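Local coordinates for 2-dehydropantoate 2-reductase (Bacillus subtilis, PDB 3EGO), which probably catalyses the NADPH-dependent reduction of 2-dehydropantoate (ketopantoate) to (R)-pantoate, a step in the biosynthesis of pantothenate, at residues V75-Q79 / Q258-A263; N100-H106 / A263-Y267; Y118-V122 / L177-K181; A186-L191 / F211-F216; E218-I222 / L277-L282. One frame throughout, in Å; residues are numbered along the deposited sequence.

Contact 1 (V75-Q79 / Q258-A263); sequences VKQHQ and QTEADA
Q258 lays its side-chain amide over the imidazole of H78. OE1 stands above one face of the ring, toward the rim, 3.3 Å from H78 CG. Ring and amide planes are 29° apart, so the two groups stack. The two side chains run past each other in opposite directions. Q258 reaches the ring with CG opposite the backbone N (chi1 -151°) and the rest of the chain extended. T259 follows and offers its carbonyl to the same ring: H78 NE2 donates to T259 O at 3.5 Å, a long and weak bond. T259 OG1 accepts from A261 N in an ST turn and also bonds to E293. E260 takes the N-cap position of the next helix. By similarity it binds NADP(+), and its OE2 bonds to N100. D262 sets its CB against the amide of Q77, with CB 3.1 Å from Q77 OE1 and 3.5 Å from Q77 NE2. That amide lies nearly coplanar with the D262 carboxylate, 24° apart, but the carboxylate oxygens bond to Y286 and K290. A263 closes the segment, its CB 3.3 Å from Q77 OE1. The contact spans the cleft between two domains. On one side is the loop between strand 70-73 and helix 80-86 of the Rossmann-type domain. On the other is the turn leading into helix 261-274, where T259 packs on helices 248-255 and 280-291.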
# COMPACT_ATOMS: atom_id res chain seq x y z
N VAL A 75 10.43 -23.58 9.49
CA VAL A 75 9.04 -23.10 9.39
C VAL A 75 8.90 -21.60 9.43
O VAL A 75 9.75 -20.91 9.96
CB VAL A 75 8.10 -23.68 10.49
CG1 VAL A 75 8.20 -25.17 10.57
CG2 VAL A 75 8.35 -22.99 11.85
N LYS A 76 7.80 -21.11 8.89
CA LYS A 76 7.43 -19.71 8.99
C LYS A 76 7.20 -19.29 10.43
O LYS A 76 6.71 -20.08 11.25
CB LYS A 76 6.18 -19.45 8.16
CG LYS A 76 6.42 -19.56 6.65
N GLN A 77 7.53 -18.04 10.73
CA GLN A 77 7.42 -17.49 12.08
C GLN A 77 6.11 -17.80 12.77
O GLN A 77 6.08 -18.07 13.97
CB GLN A 77 7.61 -15.98 12.07
CG GLN A 77 7.13 -15.33 13.35
CD GLN A 77 6.53 -13.97 13.10
OE1 GLN A 77 7.11 -13.16 12.38
NE2 GLN A 77 5.36 -13.71 13.69
N HIS A 78 5.02 -17.75 12.01
CA HIS A 78 3.68 -17.90 12.58
C HIS A 78 3.48 -19.27 13.22
O HIS A 78 2.67 -19.42 14.15
CB HIS A 78 2.63 -17.68 11.49
CG HIS A 78 3.19 -17.18 10.20
ND1 HIS A 78 3.10 -17.89 9.02
CD2 HIS A 78 3.87 -16.05 9.90
CE1 HIS A 78 3.68 -17.21 8.05
NE2 HIS A 78 4.16 -16.09 8.55
N GLN A 79 4.21 -20.28 12.74
CA GLN A 79 4.09 -21.62 13.31
C GLN A 79 5.22 -21.86 14.31
O GLN A 79 5.33 -22.93 14.89
CB GLN A 79 4.17 -22.71 12.24
CG GLN A 79 4.00 -22.22 10.82
CD GLN A 79 4.48 -23.26 9.81
OE1 GLN A 79 5.02 -22.92 8.76
NE2 GLN A 79 4.30 -24.53 10.15
N GLN A 258 -0.46 -14.68 4.57
CA GLN A 258 0.28 -13.97 5.60
C GLN A 258 1.70 -13.75 5.10
O GLN A 258 2.27 -14.59 4.38
CB GLN A 258 0.29 -14.74 6.92
CG GLN A 258 0.38 -13.82 8.13
CD GLN A 258 0.53 -14.55 9.44
OE1 GLN A 258 0.30 -15.76 9.54
NE2 GLN A 258 0.93 -13.82 10.47
N THR A 259 2.26 -12.60 5.44
CA THR A 259 3.58 -12.28 4.98
C THR A 259 4.57 -12.49 6.12
O THR A 259 4.19 -12.85 7.23
CB THR A 259 3.67 -10.82 4.54
OG1 THR A 259 3.72 -10.00 5.71
CG2 THR A 259 2.48 -10.42 3.71
N GLU A 260 5.84 -12.24 5.84
CA GLU A 260 6.86 -12.25 6.89
C GLU A 260 7.09 -10.84 7.47
O GLU A 260 8.21 -10.52 7.88
CB GLU A 260 8.17 -12.77 6.30
CG GLU A 260 8.03 -14.15 5.66
CD GLU A 260 9.32 -14.62 4.98
OE1 GLU A 260 10.02 -13.78 4.35
OE2 GLU A 260 9.62 -15.82 5.10
N ALA A 261 6.08 -9.98 7.41
CA ALA A 261 6.20 -8.62 7.99
C ALA A 261 6.64 -8.65 9.46
O ALA A 261 7.50 -7.84 9.90
CB ALA A 261 4.85 -7.85 7.84
N ASP A 262 6.08 -9.55 10.25
CA ASP A 262 6.43 -9.51 11.67
C ASP A 262 7.89 -9.90 11.89
O ASP A 262 8.57 -9.31 12.75
CB ASP A 262 5.55 -10.43 12.50
CG ASP A 262 4.14 -9.94 12.63
OD1 ASP A 262 3.91 -8.73 12.43
OD2 ASP A 262 3.27 -10.78 12.92
N ALA A 263 8.37 -10.87 11.11
CA ALA A 263 9.74 -11.38 11.28
C ALA A 263 10.78 -10.45 10.68
O ALA A 263 11.91 -10.38 11.16
CB ALA A 263 9.87 -12.77 10.67

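Contact 2 (N100-H106 / A263-Y267); sequences NGMGHIH and AIIGY
A263 and M102 are joined by the main hydrogen bond here. M102 N donates to A263 O at 2.9 Å with an N-H...O angle of 162°. G103 N adds a weak bond to the same oxygen at 3.3 Å. The two backbones lie very close at this point: CA of G101, which carries no side chain, is 3.4 Å from A263 O. The contact ties two domains together. N100-H106 is the turn after strand 94-97 and the start of helix 103-109, within the Rossmann-type domain, while A263-Y267 belongs to helix 261-274 of the C-terminal helical domain and contains a wider pi-type turn. N100 by similarity binds both NADP(+) and substrate. Ring contacts gather at Y267. Its CG is anti to the backbone N (chi1 163°), which brings the ring against M102. M102 CB sits over the centre of one face, 3.6 Å from the ring centroid, in a CH-pi contact. The sulfur makes an oblique Met-aromatic approach, with SD 4.8 Å from that centroid, and M102 CE meets Y267 OH at 3.5 Å. The H106 ring is inclined 28° to that of Y267 and displaced to one side, with little overlap; their closest carbons are modelled too near to be trusted. H106 NE2 bonds to E271. Among the aliphatic contacts, I264 CD1 touches G101 CA at 3.8 Å.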
# COMPACT_ATOMS: atom_id res chain seq x y z
N ASN A 100 13.60 -17.11 8.14
CA ASN A 100 13.78 -15.81 7.49
C ASN A 100 13.42 -14.73 8.49
O ASN A 100 12.54 -14.94 9.34
CB ASN A 100 12.89 -15.67 6.25
CG ASN A 100 13.31 -16.59 5.13
OD1 ASN A 100 14.50 -16.82 4.90
ND2 ASN A 100 12.32 -17.11 4.39
N GLY A 101 14.08 -13.58 8.40
CA GLY A 101 13.83 -12.52 9.36
C GLY A 101 14.59 -12.75 10.65
O GLY A 101 15.42 -13.66 10.73
N MET A 102 14.31 -11.92 11.66
CA MET A 102 15.01 -11.98 12.94
C MET A 102 14.05 -11.94 14.13
O MET A 102 14.51 -11.86 15.25
CB MET A 102 16.07 -10.86 13.06
CG MET A 102 17.38 -11.09 12.23
SD MET A 102 18.67 -9.79 12.25
CE MET A 102 19.35 -10.20 13.87
N GLY A 103 12.74 -12.06 13.88
CA GLY A 103 11.75 -12.10 14.97
C GLY A 103 11.99 -13.25 15.94
O GLY A 103 11.65 -13.16 17.13
N HIS A 104 12.59 -14.33 15.46
CA HIS A 104 12.87 -15.48 16.33
C HIS A 104 13.99 -15.18 17.31
O HIS A 104 14.10 -15.81 18.36
CB HIS A 104 13.19 -16.76 15.54
CG HIS A 104 14.40 -16.66 14.66
ND1 HIS A 104 14.51 -15.72 13.65
CD2 HIS A 104 15.52 -17.42 14.58
CE1 HIS A 104 15.65 -15.89 13.01
NE2 HIS A 104 16.28 -16.92 13.55
N ILE A 105 14.81 -14.21 16.94
CA ILE A 105 15.96 -13.81 17.75
C ILE A 105 15.49 -13.26 19.10
O ILE A 105 16.10 -13.54 20.12
CB ILE A 105 16.83 -12.79 17.01
CG1 ILE A 105 17.44 -13.42 15.76
CG2 ILE A 105 17.89 -12.23 17.93
CD1 ILE A 105 18.25 -14.71 16.05
N HIS A 106 14.37 -12.53 19.10
CA HIS A 106 13.77 -12.10 20.37
C HIS A 106 13.25 -13.29 21.21
O HIS A 106 13.40 -13.31 22.44
CB HIS A 106 12.70 -11.01 20.15
CG HIS A 106 13.25 -9.70 19.66
ND1 HIS A 106 12.61 -8.93 18.71
CD2 HIS A 106 14.38 -9.04 19.98
CE1 HIS A 106 13.32 -7.84 18.48
NE2 HIS A 106 14.41 -7.88 19.23
N ALA A 263 8.37 -10.87 11.11
CA ALA A 263 9.74 -11.38 11.28
C ALA A 263 10.78 -10.45 10.68
O ALA A 263 11.91 -10.38 11.16
CB ALA A 263 9.87 -12.77 10.67
N ILE A 264 10.42 -9.72 9.64
CA ILE A 264 11.34 -8.79 9.02
C ILE A 264 11.20 -7.40 9.64
O ILE A 264 12.19 -6.83 10.17
CB ILE A 264 11.13 -8.68 7.52
CG1 ILE A 264 11.38 -10.03 6.81
CG2 ILE A 264 11.98 -7.59 6.91
CD1 ILE A 264 12.81 -10.27 6.46
N ILE A 265 10.00 -6.84 9.55
CA ILE A 265 9.83 -5.44 9.94
C ILE A 265 9.56 -5.31 11.42
O ILE A 265 10.08 -4.38 12.05
CB ILE A 265 8.66 -4.73 9.19
CG1 ILE A 265 8.72 -4.99 7.68
CG2 ILE A 265 8.68 -3.22 9.49
CD1 ILE A 265 7.41 -4.67 6.98
N GLY A 266 8.70 -6.20 11.93
CA GLY A 266 8.25 -6.17 13.33
C GLY A 266 9.43 -6.27 14.29
O GLY A 266 9.41 -5.74 15.43
N TYR A 267 10.47 -6.96 13.84
CA TYR A 267 11.68 -7.04 14.66
C TYR A 267 12.45 -5.70 14.74
O TYR A 267 12.92 -5.29 15.82
CB TYR A 267 12.57 -8.17 14.17
CG TYR A 267 13.99 -8.07 14.66
CD1 TYR A 267 14.38 -8.71 15.83
CD2 TYR A 267 14.93 -7.39 13.94
CE1 TYR A 267 15.68 -8.64 16.28
CE2 TYR A 267 16.24 -7.31 14.37
CZ TYR A 267 16.61 -7.93 15.56
OH TYR A 267 17.91 -7.86 16.02

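Contact 3 (Y118-V122 / L177-K181); sequences YVGIV and LLTGK
I121 meets L177, L178 and K181 where a strand of the Rossmann-type domain is covered by the first helix of the C-terminal domain. Strand 118-122 and helix 177-181 run in roughly the same direction, at 32°, with their axes 8.4 Å apart at closest approach. The I121 side chain points at the helix. Its CB already touches the K181 chain, 3.8 Å from K181 CD. There it forks. The CG2 branch fits between two helix residues, 3.7 Å from L178 CD2 and 3.8 Å from K181 CD. The other branch starts with CG1 in the crowded position between backbone N and carbonyl carbon (chi1 60°). This branch heads for L177: I121 CG1 is 3.9 Å from L177 CD1, and the tip CD1 reaches the same methyl at 3.5 Å. The two branches therefore grip different residues of one helical turn. K181 brings only its aliphatic part to I121. Its chain is extended as far as CE and then bends (chi4 48°), and NZ bonds to N185 OD1. By similarity K181 is the proton donor of the active site and N185 binds substrate, so the packing on I121 backs the probable proton donor. L177 also rests on K143 and S145 of the adjoining strand 142-146. V119 and L178 both touch I105 of helix 103-109, which borders the contact. Between themselves they meet obliquely: V119 CG1 lies 3.7 Å from L178 CD1 and 3.8 Å from L178 CD2.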
# COMPACT_ATOMS: atom_id res chain seq x y z
N TYR A 118 21.89 -22.84 17.41
CA TYR A 118 22.60 -22.34 16.26
C TYR A 118 21.59 -21.62 15.37
O TYR A 118 20.40 -21.96 15.34
CB TYR A 118 23.29 -23.48 15.50
CG TYR A 118 24.17 -24.29 16.44
CD1 TYR A 118 25.47 -23.88 16.75
CD2 TYR A 118 23.67 -25.42 17.07
CE1 TYR A 118 26.26 -24.62 17.66
CE2 TYR A 118 24.44 -26.16 17.97
CZ TYR A 118 25.73 -25.75 18.26
OH TYR A 118 26.45 -26.51 19.17
N VAL A 119 22.12 -20.70 14.61
CA VAL A 119 21.33 -19.80 13.81
C VAL A 119 22.02 -19.69 12.44
O VAL A 119 23.23 -19.69 12.37
CB VAL A 119 21.33 -18.48 14.66
CG1 VAL A 119 22.16 -17.34 14.09
CG2 VAL A 119 19.96 -18.19 15.39
N GLY A 120 21.26 -19.64 11.34
CA GLY A 120 21.87 -19.54 10.01
C GLY A 120 20.98 -18.99 8.93
O GLY A 120 19.80 -18.74 9.15
N ILE A 121 21.56 -18.76 7.77
CA ILE A 121 20.80 -18.28 6.65
C ILE A 121 20.97 -19.23 5.49
O ILE A 121 21.99 -19.92 5.35
CB ILE A 121 21.23 -16.87 6.22
CG1 ILE A 121 22.70 -16.86 5.82
CG2 ILE A 121 20.95 -15.86 7.37
CD1 ILE A 121 23.12 -15.50 5.28
N VAL A 122 19.95 -19.25 4.65
CA VAL A 122 19.95 -20.15 3.51
C VAL A 122 20.07 -19.27 2.27
O VAL A 122 19.17 -18.49 1.98
CB VAL A 122 18.62 -20.88 3.42
CG1 VAL A 122 18.53 -21.69 2.11
CG2 VAL A 122 18.40 -21.77 4.66
N LEU A 177 26.02 -12.03 10.55
CA LEU A 177 25.48 -12.94 9.52
C LEU A 177 24.00 -12.59 9.19
O LEU A 177 23.62 -12.33 8.02
CB LEU A 177 25.62 -14.40 10.01
CG LEU A 177 25.14 -15.42 8.95
CD1 LEU A 177 25.79 -15.20 7.58
CD2 LEU A 177 25.40 -16.81 9.46
N LEU A 178 23.19 -12.60 10.22
CA LEU A 178 21.72 -12.41 10.10
C LEU A 178 21.31 -11.01 9.68
O LEU A 178 20.40 -10.82 8.85
CB LEU A 178 21.00 -12.80 11.40
CG LEU A 178 21.12 -14.22 11.98
CD1 LEU A 178 19.90 -14.69 12.74
CD2 LEU A 178 21.48 -15.24 10.97
N THR A 179 21.96 -10.01 10.27
CA THR A 179 21.58 -8.63 9.98
C THR A 179 21.99 -8.35 8.58
O THR A 179 21.37 -7.56 7.91
CB THR A 179 22.29 -7.58 10.89
OG1 THR A 179 23.72 -7.71 10.76
CG2 THR A 179 21.86 -7.75 12.31
N GLY A 180 23.03 -9.02 8.11
CA GLY A 180 23.52 -8.72 6.78
C GLY A 180 22.52 -9.13 5.72
O GLY A 180 22.48 -8.58 4.62
N LYS A 181 21.72 -10.14 6.03
CA LYS A 181 20.66 -10.56 5.11
C LYS A 181 19.39 -9.73 5.39
O LYS A 181 18.65 -9.38 4.48
CB LYS A 181 20.40 -12.06 5.29
CG LYS A 181 19.23 -12.63 4.44
CD LYS A 181 19.18 -14.18 4.52
CE LYS A 181 17.75 -14.69 4.28
NZ LYS A 181 17.14 -14.03 3.09

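Contact 4 (A186-L191 / F211-F216); sequences ACINPL and FMKLVF
F216 N donates to M212 O at 2.7 Å within helix 211-216, and side chains of both residues hold C187 of the other helix. C187 SG is the part that meets F216. It makes a sulfur-aromatic contact at the ring edge, in the ring plane, 5.2 Å from the centroid, and packs on F216 CB at 3.8 Å. The carbonyl of C187 faces M212 instead: C187 O is 3.3 Å from M212 CG. A186 O and C187 O are buried here without a hydrogen-bond partner. The reason is local. Helix 186-191 is kinked, because P190 has no N-H to give and L191 N makes no bond to the preceding turn. Apolar groups of M212 and V215 cover the two oxygens. M212 CG is anti to the backbone N (chi1 -156°), which carries the chain along C187. L191 reaches into the other end of the contact with a forked tip. Its CD2 lies 3.6 Å from M212 CA and 4.0 Å from F211 CD2, while its CD1 meets V215 CG2 at 3.8 Å. The short helix axes pass 9.3 Å apart at 127°. Helix 206-223 also borders the second subunit, where the F211 ring stacks on F284 of that subunit. N189, which by similarity binds substrate, packs on S248 and M249 of helix 248-255. The crossing is part of the buried core of the all-helical C-terminal domain of the ketopantoate reductase family, which is related to that of 6-phosphogluconate dehydrogenase.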
# COMPACT_ATOMS: atom_id res chain seq x y z
N ALA A 186 14.62 -6.15 4.31
CA ALA A 186 13.81 -5.07 4.88
C ALA A 186 13.67 -3.90 3.90
O ALA A 186 12.65 -3.23 3.89
CB ALA A 186 14.43 -4.62 6.21
N CYS A 187 14.69 -3.64 3.09
CA CYS A 187 14.65 -2.53 2.15
C CYS A 187 13.92 -2.84 0.88
O CYS A 187 13.31 -1.94 0.28
CB CYS A 187 16.05 -2.07 1.76
SG CYS A 187 16.94 -1.35 3.07
N ILE A 188 14.00 -4.09 0.43
CA ILE A 188 13.39 -4.44 -0.84
C ILE A 188 11.95 -4.94 -0.71
O ILE A 188 11.09 -4.55 -1.49
CB ILE A 188 14.17 -5.53 -1.61
CG1 ILE A 188 15.58 -5.03 -2.01
CG2 ILE A 188 13.39 -5.95 -2.87
CD1 ILE A 188 16.50 -6.17 -2.62
N ASN A 189 11.71 -5.82 0.25
CA ASN A 189 10.42 -6.57 0.31
C ASN A 189 9.12 -5.78 0.60
O ASN A 189 8.11 -5.92 -0.11
CB ASN A 189 10.57 -7.75 1.27
CG ASN A 189 11.47 -8.88 0.70
OD1 ASN A 189 12.17 -8.69 -0.29
ND2 ASN A 189 11.45 -10.03 1.34
N PRO A 190 9.10 -5.01 1.71
CA PRO A 190 7.95 -4.18 2.01
C PRO A 190 7.68 -3.20 0.90
O PRO A 190 6.51 -2.98 0.58
CB PRO A 190 8.40 -3.41 3.28
CG PRO A 190 9.51 -4.23 3.89
CD PRO A 190 10.16 -4.96 2.75
N LEU A 191 8.73 -2.60 0.31
CA LEU A 191 8.53 -1.59 -0.72
C LEU A 191 7.92 -2.14 -1.97
O LEU A 191 7.02 -1.52 -2.55
CB LEU A 191 9.83 -0.88 -1.11
CG LEU A 191 10.14 0.43 -0.41
CD1 LEU A 191 10.43 0.19 1.05
CD2 LEU A 191 11.34 1.10 -1.06
N PHE A 211 13.10 6.69 -1.62
CA PHE A 211 12.33 6.13 -0.52
C PHE A 211 13.02 4.90 0.10
O PHE A 211 13.12 4.78 1.32
CB PHE A 211 10.91 5.79 -0.99
CG PHE A 211 9.94 5.56 0.13
CD1 PHE A 211 9.03 6.55 0.50
CD2 PHE A 211 9.92 4.35 0.80
CE1 PHE A 211 8.13 6.33 1.55
CE2 PHE A 211 9.00 4.10 1.84
CZ PHE A 211 8.10 5.11 2.23
N MET A 212 13.51 3.99 -0.74
CA MET A 212 14.34 2.88 -0.21
C MET A 212 15.51 3.35 0.68
O MET A 212 15.77 2.77 1.73
CB MET A 212 14.89 1.98 -1.35
CG MET A 212 15.24 0.54 -0.87
SD MET A 212 15.67 -0.70 -2.14
CE MET A 212 16.91 0.17 -3.07
N LYS A 213 16.20 4.40 0.25
CA LYS A 213 17.33 4.93 1.03
C LYS A 213 16.89 5.38 2.41
O LYS A 213 17.57 5.14 3.41
CB LYS A 213 17.99 6.08 0.28
CG LYS A 213 19.47 6.27 0.62
CD LYS A 213 19.99 7.52 -0.03
CE LYS A 213 21.41 7.82 0.45
NZ LYS A 213 22.06 8.76 -0.51
N LEU A 214 15.72 6.04 2.46
CA LEU A 214 15.15 6.47 3.73
C LEU A 214 14.85 5.29 4.64
O LEU A 214 15.06 5.33 5.85
CB LEU A 214 13.87 7.30 3.49
CG LEU A 214 14.03 8.70 2.90
CD1 LEU A 214 12.66 9.32 2.67
CD2 LEU A 214 14.88 9.56 3.84
N VAL A 215 14.31 4.22 4.04
CA VAL A 215 14.10 2.99 4.79
C VAL A 215 15.47 2.40 5.23
O VAL A 215 15.66 2.02 6.37
CB VAL A 215 13.31 1.95 3.97
CG1 VAL A 215 13.25 0.62 4.69
CG2 VAL A 215 11.87 2.48 3.73
N PHE A 216 16.42 2.36 4.30
CA PHE A 216 17.75 1.82 4.66
C PHE A 216 18.35 2.55 5.90
O PHE A 216 18.84 1.95 6.87
CB PHE A 216 18.69 1.96 3.46
CG PHE A 216 20.10 1.58 3.78
CD1 PHE A 216 20.49 0.25 3.69
CD2 PHE A 216 21.03 2.53 4.20
CE1 PHE A 216 21.81 -0.13 4.01
CE2 PHE A 216 22.35 2.15 4.50
CZ PHE A 216 22.71 0.83 4.41

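Contact 5 (E218-I222 / L277-L282); sequences EACRI and LDAVHL
E218 and H281 cross at about a right angle in a His-carboxylate hydrogen bond at the start of helix 280-291. H281 ND1 donates to E218 OE2 at 2.6 Å. The oxygen lies in the ring plane, but the ring approaches it from above the carboxylate, 52° out of that plane. The two planes are 55° apart. Two backbone N-H groups meet the syn lone pairs of the carboxylate oxygens: H281 N to E218 OE2 at 3.0 Å and L282 N to E218 OE1 at 2.9 Å. E218 spans the gap with its chain extended beyond CG (chi2 -178°). The N-H groups of the helix start would probably stabilise its negative charge. H281 NE2 bonds to H281 of the second subunit, so E218 is second shell to the dimer interface. Beside it I222 and L282 meet end to end, their CD1 atoms 3.7 Å apart. L277 CD1 lies over one face of the R221 guanidinium, 3.7 Å from NH1, which bonds to Q275. A water joins the two backbones, donating to D278 O at 2.7 Å and to E218 O at 3.3 Å.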
# COMPACT_ATOMS: atom_id res chain seq x y z
N GLU A 218 16.97 4.18 8.37
CA GLU A 218 16.36 3.77 9.63
C GLU A 218 16.84 2.39 10.07
O GLU A 218 17.23 2.18 11.22
CB GLU A 218 14.83 3.73 9.52
CG GLU A 218 14.21 5.00 9.03
CD GLU A 218 12.68 4.96 8.98
OE1 GLU A 218 12.07 3.86 8.95
OE2 GLU A 218 12.09 6.05 8.96
N ALA A 219 16.73 1.43 9.16
CA ALA A 219 17.05 0.05 9.50
C ALA A 219 18.51 -0.06 9.87
O ALA A 219 18.86 -0.71 10.85
CB ALA A 219 16.76 -0.87 8.29
N CYS A 220 19.35 0.59 9.07
CA CYS A 220 20.80 0.58 9.29
C CYS A 220 21.16 1.05 10.71
O CYS A 220 21.91 0.38 11.42
CB CYS A 220 21.49 1.39 8.20
SG CYS A 220 23.32 1.49 8.30
N ARG A 221 20.59 2.18 11.14
CA ARG A 221 20.80 2.66 12.51
C ARG A 221 20.25 1.73 13.60
O ARG A 221 20.92 1.51 14.62
CB ARG A 221 20.25 4.07 12.70
CG ARG A 221 20.41 4.61 14.12
CD ARG A 221 21.90 4.60 14.60
NE ARG A 221 22.01 4.98 16.01
CZ ARG A 221 21.85 4.13 17.02
NH1 ARG A 221 21.61 2.84 16.78
NH2 ARG A 221 21.93 4.56 18.28
N ILE A 222 19.04 1.20 13.41
CA ILE A 222 18.45 0.31 14.41
C ILE A 222 19.34 -0.93 14.62
O ILE A 222 19.53 -1.40 15.76
CB ILE A 222 17.02 -0.16 13.94
CG1 ILE A 222 16.00 0.99 14.00
CG2 ILE A 222 16.53 -1.30 14.77
CD1 ILE A 222 14.80 0.81 13.02
N LEU A 277 14.58 4.99 19.16
CA LEU A 277 14.86 5.42 17.80
C LEU A 277 13.56 5.55 17.03
O LEU A 277 12.56 4.90 17.33
CB LEU A 277 15.77 4.42 17.09
CG LEU A 277 17.28 4.43 17.41
CD1 LEU A 277 17.95 3.10 16.91
CD2 LEU A 277 17.92 5.65 16.76
N ASP A 278 13.58 6.39 16.01
CA ASP A 278 12.42 6.59 15.19
C ASP A 278 12.51 5.63 13.99
O ASP A 278 13.60 5.26 13.52
CB ASP A 278 12.33 8.04 14.75
CG ASP A 278 11.91 8.97 15.92
OD1 ASP A 278 11.15 8.54 16.83
OD2 ASP A 278 12.36 10.14 15.92
N ALA A 279 11.35 5.23 13.52
CA ALA A 279 11.28 4.26 12.44
C ALA A 279 9.97 4.55 11.74
O ALA A 279 9.17 3.63 11.56
CB ALA A 279 11.23 2.88 13.02
N VAL A 280 9.77 5.81 11.37
CA VAL A 280 8.49 6.24 10.80
C VAL A 280 8.18 5.56 9.47
O VAL A 280 7.03 5.20 9.22
CB VAL A 280 8.39 7.77 10.62
CG1 VAL A 280 9.34 8.26 9.57
CG2 VAL A 280 6.97 8.16 10.24
N HIS A 281 9.18 5.40 8.60
CA HIS A 281 8.93 4.74 7.32
C HIS A 281 8.68 3.27 7.52
O HIS A 281 7.73 2.72 6.97
CB HIS A 281 10.09 4.96 6.37
CG HIS A 281 10.33 6.40 6.06
ND1 HIS A 281 11.09 7.21 6.87
CD2 HIS A 281 9.86 7.18 5.06
CE1 HIS A 281 11.10 8.44 6.36
NE2 HIS A 281 10.36 8.44 5.27
N LEU A 282 9.53 2.60 8.29
CA LEU A 282 9.25 1.21 8.65
C LEU A 282 7.87 1.02 9.29
O LEU A 282 7.20 0.01 9.08
CB LEU A 282 10.36 0.68 9.59
CG LEU A 282 11.72 0.44 8.92
CD1 LEU A 282 12.79 0.35 10.00
CD2 LEU A 282 11.69 -0.84 8.12
O HOH W 1 16.21 4.66 13.13
O HOH W 2 12.11 7.93 11.33

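Contacts 1, 2 and 3 join the Rossmann-type domain to the C-terminal helical domain. Contacts 4 and 5 lie wholly within the latter. Contacts 1 and 2 share A263, have centres 8 Å apart, and are linked by a probable hydrogen bond of 3.1 Å from N100 ND2 to E260 OE2, between two residues that bind NADP(+) by similarity. Contact 3 supplies K181, the likely proton donor, whose side chain is about 4 Å from that of N100. It packs on contact 2 through I105 CD1 and L178 CD1, 3.7 Å apart. Contacts 4 and 5 share helix 206-223, have centres 10 Å apart, and both touch the second subunit. Contact 4 also carries N189, which probably contacts the substrate.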